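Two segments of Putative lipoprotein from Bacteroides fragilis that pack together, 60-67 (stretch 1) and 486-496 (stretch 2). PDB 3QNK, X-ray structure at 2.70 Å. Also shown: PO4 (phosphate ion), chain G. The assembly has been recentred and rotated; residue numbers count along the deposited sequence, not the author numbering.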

ATOM      1  N   LYS B  60      15.263 -11.881   3.640  1.00 43.90           N
ATOM      2  CA  LYS B  60      16.375 -11.393   4.445  1.00 43.77           C
ATOM      3  C   LYS B  60      16.327 -11.910   5.907  1.00 45.98           C
ATOM      4  O   LYS B  60      17.400 -12.089   6.514  1.00 46.69           O
ATOM      5  N   PHE B  61      15.115 -12.230   6.434  1.00 38.38           N
ATOM      6  CA  PHE B  61      14.949 -12.757   7.809  1.00 36.97           C
ATOM      7  C   PHE B  61      15.775 -14.015   8.003  1.00 45.09           C
ATOM      8  O   PHE B  61      16.465 -14.184   9.009  1.00 46.77           O
ATOM      9  N   ASN B  62      15.684 -14.907   7.034  1.00 43.38           N
ATOM     10  CA  ASN B  62      16.340 -16.203   7.058  1.00 43.52           C
ATOM     11  C   ASN B  62      17.869 -16.125   7.249  1.00 45.33           C
ATOM     12  O   ASN B  62      18.475 -17.114   7.632  1.00 45.51           O
ATOM     13  N   TYR B  63      18.472 -14.962   7.030  1.00 40.34           N
ATOM     14  CA  TYR B  63      19.922 -14.782   7.170  1.00 39.31           C
ATOM     15  C   TYR B  63      20.236 -13.630   8.154  1.00 44.36           C
ATOM     16  O   TYR B  63      21.352 -13.153   8.168  1.00 45.80           O
ATOM     17  N   ASP B  64      19.263 -13.218   8.989  1.00 41.56           N
ATOM     18  CA  ASP B  64      19.355 -12.130   9.965  1.00 42.36           C
ATOM     19  C   ASP B  64      19.876 -10.861   9.242  1.00 46.79           C
ATOM     20  O   ASP B  64      20.857 -10.244   9.660  1.00 45.12           O
HETATM   21  N   MSE B  65      19.240 -10.520   8.108  1.00 42.95           N
HETATM   22  CA  MSE B  65      19.724  -9.393   7.312  1.00 41.10           C
HETATM   23  C   MSE B  65      18.707  -8.304   7.163  1.00 46.55           C
HETATM   24  O   MSE B  65      18.997  -7.310   6.495  1.00 46.80           O
ATOM     25  N   VAL B  66      17.568  -8.418   7.893  1.00 43.29           N
ATOM     26  CA  VAL B  66      16.545  -7.368   7.979  1.00 42.27           C
ATOM     27  C   VAL B  66      17.119  -6.196   8.830  1.00 51.19           C
ATOM     28  O   VAL B  66      18.056  -6.399   9.624  1.00 52.25           O
ATOM     29  N   SER B  67      16.542  -4.989   8.682  1.00 46.39           N
ATOM     30  CA  SER B  67      16.927  -3.793   9.429  1.00 44.86           C
ATOM     31  C   SER B  67      15.701  -2.923   9.529  1.00 49.70           C
ATOM     32  O   SER B  67      14.685  -3.286   8.957  1.00 48.41           O
ATOM     33  N   THR B 486      19.325 -27.041   1.241  1.00 39.29           N
ATOM     34  CA  THR B 486      18.400 -26.188   0.472  1.00 39.55           C
ATOM     35  C   THR B 486      18.484 -24.726   0.883  1.00 44.31           C
ATOM     36  O   THR B 486      18.091 -23.859   0.102  1.00 45.67           O
ATOM     37  N   ASP B 487      18.995 -24.439   2.096  1.00 39.01           N
ATOM     38  CA  ASP B 487      19.116 -23.084   2.627  1.00 37.60           C
ATOM     39  C   ASP B 487      20.048 -23.082   3.831  1.00 44.37           C
ATOM     40  O   ASP B 487      19.877 -23.889   4.753  1.00 43.78           O
ATOM     41  N   ILE B 488      21.053 -22.193   3.806  1.00 42.37           N
ATOM     42  CA  ILE B 488      21.992 -22.034   4.914  1.00 41.95           C
ATOM     43  C   ILE B 488      21.528 -20.790   5.693  1.00 48.14           C
ATOM     44  O   ILE B 488      21.943 -19.655   5.403  1.00 52.89           O
ATOM     45  N   ARG B 489      20.617 -21.008   6.626  1.00 42.29           N
ATOM     46  CA  ARG B 489      20.050 -19.942   7.463  1.00 40.82           C
ATOM     47  C   ARG B 489      20.878 -19.697   8.735  1.00 43.68           C
ATOM     48  O   ARG B 489      21.705 -20.538   9.146  1.00 40.48           O
ATOM     49  N   THR B 490      20.578 -18.575   9.396  1.00 41.26           N
ATOM     50  CA  THR B 490      21.186 -18.263  10.672  1.00 41.73           C
ATOM     51  C   THR B 490      20.137 -17.625  11.548  1.00 47.00           C
ATOM     52  O   THR B 490      19.027 -17.370  11.090  1.00 45.68           O
ATOM     53  N   TRP B 491      20.503 -17.377  12.827  1.00 44.49           N
ATOM     54  CA  TRP B 491      19.620 -16.810  13.837  1.00 42.42           C
ATOM     55  C   TRP B 491      20.307 -15.730  14.682  1.00 47.40           C
ATOM     56  O   TRP B 491      21.534 -15.723  14.853  1.00 49.75           O
ATOM     57  N   ASN B 492      19.496 -14.817  15.198  1.00 41.99           N
ATOM     58  CA  ASN B 492      19.807 -13.805  16.205  1.00 42.04           C
ATOM     59  C   ASN B 492      18.529 -13.572  17.014  1.00 47.05           C
ATOM     60  O   ASN B 492      17.455 -13.465  16.424  1.00 45.73           O
ATOM     61  N   ASP B 493      18.646 -13.491  18.346  1.00 43.65           N
ATOM     62  CA  ASP B 493      17.485 -13.350  19.217  1.00 41.81           C
ATOM     63  C   ASP B 493      16.625 -12.104  18.924  1.00 45.34           C
ATOM     64  O   ASP B 493      15.441 -12.133  19.253  1.00 44.73           O
ATOM     65  N   ARG B 494      17.150 -11.082  18.207  1.00 39.77           N
ATOM     66  CA  ARG B 494      16.361  -9.897  17.844  1.00 38.62           C
ATOM     67  C   ARG B 494      15.216 -10.271  16.909  1.00 45.51           C
ATOM     68  O   ARG B 494      14.222  -9.539  16.854  1.00 48.24           O
ATOM     69  N   LEU B 495      15.357 -11.406  16.174  1.00 41.29           N
ATOM     70  CA  LEU B 495      14.377 -11.953  15.226  1.00 39.19           C
ATOM     71  C   LEU B 495      13.127 -12.502  15.926  1.00 44.85           C
ATOM     72  O   LEU B 495      12.187 -12.951  15.250  1.00 45.14           O
ATOM     73  N   TYR B 496      13.077 -12.420  17.289  1.00 43.11           N
ATOM     74  CA  TYR B 496      11.883 -12.835  18.067  1.00 41.23           C
ATOM     75  C   TYR B 496      10.807 -11.741  17.972  1.00 47.42           C
ATOM     76  O   TYR B 496       9.653 -11.967  18.362  1.00 46.38           O
TER

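Packing of residues 60-67 against 486-496, two stretches of one chain more than 400 residues apart in sequence, which together bury 668 Å². Asp64, Leu495 and Asn62 have the most surface covered by the opposing stretch. Asp64 points toward stretch 2 with chi1 t (-177°), and its carboxylate meets the side chain of Arg494. The salt bridge is carried by OD1 of Asp64, which accepts from NE of Arg494 at 2.7 Å and from NH2 of Arg494 at 2.9 Å, so one oxygen lies at the edge of the guanidinium, near its plane. Arg494 reaches this position through chi1 p followed by t at chi2 and chi3, an extended chain that brings its end nearer than its CB direction, which is sideways, would suggest. NH2 of Arg494 also makes a weak hydrogen bond to the backbone O of Asp64 (3.3 Å) and lies 3.1 Å from O of Val66. The other carboxylate oxygen, OD2 of Asp64, rests 3.2 Å from CB of Asn492.

Leu495 (chi1 m, chi2 t) also points toward stretch 1 and supplies the apolar centre. Its CB is 3.6 Å from CE2 of Phe61, its CD1 lies over one face of the Phe61 ring, and its CD2 is 3.9 Å from CG2 of Val66 and 3.6 Å from OD1 of Asp64, placing the methyl beside the salt bridge. Phe61, with chi1 t, leaves its backbone sideways but carries its ring inward, where CZ of Phe61 also meets CZ3 of Trp491 at 3.8 Å.

Asn62 (chi1 m) packs its amide over one face of the Arg489 guanidinium, with CG of Asn62 3.3 Å from NE of Arg489. This contact is not a hydrogen bond; the amide is satisfied elsewhere in the structure. NE of Arg489 instead donates to OD2 of Asp487 at 2.8 Å in a salt bridge within stretch 2. The backbones join where N of Thr490 donates to O of Asn62 (3.1 Å, 160°), and a water extends the link by donating to O of Phe61 and O of Thr490, each 2.9 Å from the water O.

Tyr63 starts away from stretch 2, but with chi1 m (-41°) its ring returns, and its OH donates to OD1 of Asp487 at 2.6 Å. A phosphate ion, probably from the crystallisation liquor, sits beside this pair: its O4 is 2.9 Å from OD1 of Asp487, and its O1 accepts a weak hydrogen bond from N of Ile488 (3.5 Å).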

ATOM      1  CB  LYS B  60      16.466  -9.871   4.406  1.00 47.71           C
ATOM      2  CG  LYS B  60      17.422  -9.392   3.335  1.00 55.81           C
ATOM      3  CD  LYS B  60      17.392  -7.899   3.216  1.00 58.65           C
ATOM      4  CE  LYS B  60      18.272  -7.467   2.092  1.00 70.26           C
ATOM      5  NZ  LYS B  60      18.228  -5.999   1.935  1.00 86.98           N
ATOM      6  CB  PHE B  61      13.453 -13.061   8.110  1.00 36.96           C
ATOM      7  CG  PHE B  61      13.154 -13.769   9.416  1.00 37.02           C
ATOM      8  CD1 PHE B  61      13.165 -15.165   9.495  1.00 39.40           C
ATOM      9  CD2 PHE B  61      12.834 -13.047  10.565  1.00 36.63           C
ATOM     10  CE1 PHE B  61      12.926 -15.823  10.717  1.00 37.60           C
ATOM     11  CE2 PHE B  61      12.560 -13.713  11.776  1.00 37.63           C
ATOM     12  CZ  PHE B  61      12.657 -15.092  11.850  1.00 34.28           C
ATOM     13  CB  ASN B  62      16.005 -16.949   5.783  1.00 45.62           C
ATOM     14  CG  ASN B  62      14.582 -17.450   5.742  1.00 52.73           C
ATOM     15  OD1 ASN B  62      13.986 -17.773   6.754  1.00 46.75           O
ATOM     16  ND2 ASN B  62      14.032 -17.595   4.560  1.00 48.68           N
ATOM     17  CB  TYR B  63      20.569 -14.530   5.785  1.00 38.52           C
ATOM     18  CG  TYR B  63      20.003 -15.401   4.681  1.00 37.93           C
ATOM     19  CD1 TYR B  63      20.388 -16.741   4.551  1.00 38.87           C
ATOM     20  CD2 TYR B  63      18.985 -14.931   3.844  1.00 37.74           C
ATOM     21  CE1 TYR B  63      19.827 -17.568   3.561  1.00 35.56           C
ATOM     22  CE2 TYR B  63      18.390 -15.764   2.881  1.00 37.31           C
ATOM     23  CZ  TYR B  63      18.836 -17.066   2.727  1.00 39.05           C
ATOM     24  OH  TYR B  63      18.276 -17.837   1.754  1.00 46.26           O
ATOM     25  CB  ASP B  64      20.221 -12.516  11.196  1.00 44.75           C
ATOM     26  CG  ASP B  64      20.285 -11.439  12.278  1.00 57.44           C
ATOM     27  OD1 ASP B  64      19.255 -10.757  12.502  1.00 60.42           O
ATOM     28  OD2 ASP B  64      21.373 -11.262  12.883  1.00 55.90           O
HETATM   29  CB  MSE B  65      20.258  -9.865   5.972  1.00 42.36           C
HETATM   30  CG  MSE B  65      21.699 -10.297   6.127  1.00 48.01           C
HETATM   31 SE   MSE B  65      22.637 -11.180   4.723  0.75 55.38          SE
HETATM   32  CE  MSE B  65      21.200 -11.280   3.265  1.00 52.69           C
ATOM     33  CB  VAL B  66      15.213  -7.886   8.584  1.00 42.73           C
ATOM     34  CG1 VAL B  66      14.524  -8.864   7.636  1.00 42.17           C
ATOM     35  CG2 VAL B  66      15.433  -8.496   9.958  1.00 40.94           C
ATOM     36  CB  SER B  67      18.083  -3.071   8.730  1.00 49.10           C
ATOM     37  OG  SER B  67      17.792  -2.509   7.453  1.00 55.08           O
ATOM     38  CB  THR B 486      16.962 -26.689   0.577  1.00 49.63           C
ATOM     39  OG1 THR B 486      16.671 -26.932   1.951  1.00 50.79           O
ATOM     40  CG2 THR B 486      16.709 -27.970  -0.248  1.00 45.94           C
ATOM     41  CB  ASP B 487      17.736 -22.501   3.016  1.00 38.44           C
ATOM     42  CG  ASP B 487      17.614 -21.001   2.811  1.00 49.97           C
ATOM     43  OD1 ASP B 487      18.562 -20.398   2.225  1.00 44.34           O
ATOM     44  OD2 ASP B 487      16.562 -20.418   3.237  1.00 60.25           O
ATOM     45  CB  ILE B 488      23.487 -21.981   4.485  1.00 43.83           C
ATOM     46  CG1 ILE B 488      23.841 -22.937   3.326  1.00 44.88           C
ATOM     47  CG2 ILE B 488      24.409 -22.111   5.674  1.00 42.87           C
ATOM     48  CD1 ILE B 488      23.665 -24.411   3.503  1.00 50.68           C
ATOM     49  CB  ARG B 489      18.589 -20.263   7.849  1.00 33.62           C
ATOM     50  CG  ARG B 489      17.682 -20.278   6.650  1.00 35.16           C
ATOM     51  CD  ARG B 489      16.245 -20.516   6.986  1.00 44.14           C
ATOM     52  NE  ARG B 489      15.468 -20.658   5.754  1.00 47.25           N
ATOM     53  CZ  ARG B 489      14.179 -20.966   5.716  1.00 53.48           C
ATOM     54  NH1 ARG B 489      13.502 -21.154   6.837  1.00 49.79           N
ATOM     55  NH2 ARG B 489      13.566 -21.129   4.556  1.00 45.12           N
ATOM     56  CB  THR B 490      22.482 -17.450  10.560  1.00 48.13           C
ATOM     57  OG1 THR B 490      23.186 -17.581  11.814  1.00 45.52           O
ATOM     58  CG2 THR B 490      22.245 -15.973  10.169  1.00 43.40           C
ATOM     59  CB  TRP B 491      19.128 -17.946  14.760  1.00 40.24           C
ATOM     60  CG  TRP B 491      18.157 -17.464  15.798  1.00 41.29           C
ATOM     61  CD1 TRP B 491      18.445 -17.076  17.078  1.00 44.16           C
ATOM     62  CD2 TRP B 491      16.780 -17.121  15.575  1.00 40.44           C
ATOM     63  NE1 TRP B 491      17.338 -16.530  17.667  1.00 42.98           N
ATOM     64  CE2 TRP B 491      16.299 -16.538  16.764  1.00 43.96           C
ATOM     65  CE3 TRP B 491      15.910 -17.233  14.469  1.00 41.06           C
ATOM     66  CZ2 TRP B 491      14.980 -16.083  16.888  1.00 42.88           C
ATOM     67  CZ3 TRP B 491      14.586 -16.844  14.615  1.00 41.79           C
ATOM     68  CH2 TRP B 491      14.131 -16.287  15.818  1.00 42.66           C
ATOM     69  CB  ASN B 492      20.346 -12.523  15.632  1.00 37.34           C
ATOM     70  CG  ASN B 492      20.798 -11.591  16.718  1.00 54.42           C
ATOM     71  OD1 ASN B 492      19.994 -10.903  17.343  1.00 51.43           O
ATOM     72  ND2 ASN B 492      22.085 -11.621  17.045  1.00 45.43           N
ATOM     73  CB  ASP B 493      17.914 -13.409  20.671  1.00 43.00           C
ATOM     74  CG  ASP B 493      18.327 -14.806  21.141  1.00 51.82           C
ATOM     75  OD1 ASP B 493      17.982 -15.811  20.446  1.00 48.11           O
ATOM     76  OD2 ASP B 493      18.904 -14.910  22.240  1.00 61.70           O
ATOM     77  CB  ARG B 494      17.240  -8.799  17.190  1.00 36.86           C
ATOM     78  CG  ARG B 494      17.767  -9.159  15.802  1.00 38.03           C
ATOM     79  CD  ARG B 494      18.603  -8.076  15.216  1.00 36.69           C
ATOM     80  NE  ARG B 494      18.952  -8.427  13.851  1.00 41.11           N
ATOM     81  CZ  ARG B 494      19.390  -7.570  12.937  1.00 55.55           C
ATOM     82  NH1 ARG B 494      19.501  -6.278  13.223  1.00 41.88           N
ATOM     83  NH2 ARG B 494      19.691  -7.992  11.720  1.00 40.50           N
ATOM     84  CB  LEU B 495      15.008 -13.032  14.345  1.00 37.78           C
ATOM     85  CG  LEU B 495      16.173 -12.623  13.419  1.00 40.42           C
ATOM     86  CD1 LEU B 495      16.723 -13.836  12.730  1.00 40.37           C
ATOM     87  CD2 LEU B 495      15.748 -11.574  12.353  1.00 34.61           C
ATOM     88  CB  TYR B 496      12.214 -13.202  19.511  1.00 39.25           C
ATOM     89  CG  TYR B 496      12.812 -14.588  19.657  1.00 39.31           C
ATOM     90  CD1 TYR B 496      12.232 -15.693  19.038  1.00 39.10           C
ATOM     91  CD2 TYR B 496      13.944 -14.800  20.435  1.00 42.70           C
ATOM     92  CE1 TYR B 496      12.794 -16.962  19.151  1.00 39.72           C
ATOM     93  CE2 TYR B 496      14.533 -16.068  20.532  1.00 44.05           C
ATOM     94  CZ  TYR B 496      13.939 -17.148  19.911  1.00 46.55           C
ATOM     95  OH  TYR B 496      14.518 -18.386  20.033  1.00 46.25           O
TER
HETATM   96  P   PO4 G 602      21.872 -20.074   0.273  1.00 83.73           P
HETATM   97  O1  PO4 G 602      22.353 -19.612   1.836  1.00 89.43           O
HETATM   98  O2  PO4 G 602      22.903 -19.353  -0.944  1.00 81.58           O
HETATM   99  O3  PO4 G 602      22.002 -21.639   0.396  1.00 92.15           O
HETATM  100  O4  PO4 G 602      20.257 -20.016  -0.045  1.00 83.21           O
HETATM  101  O   HOH W   1      16.260 -16.527  10.710  1.00 38.77           O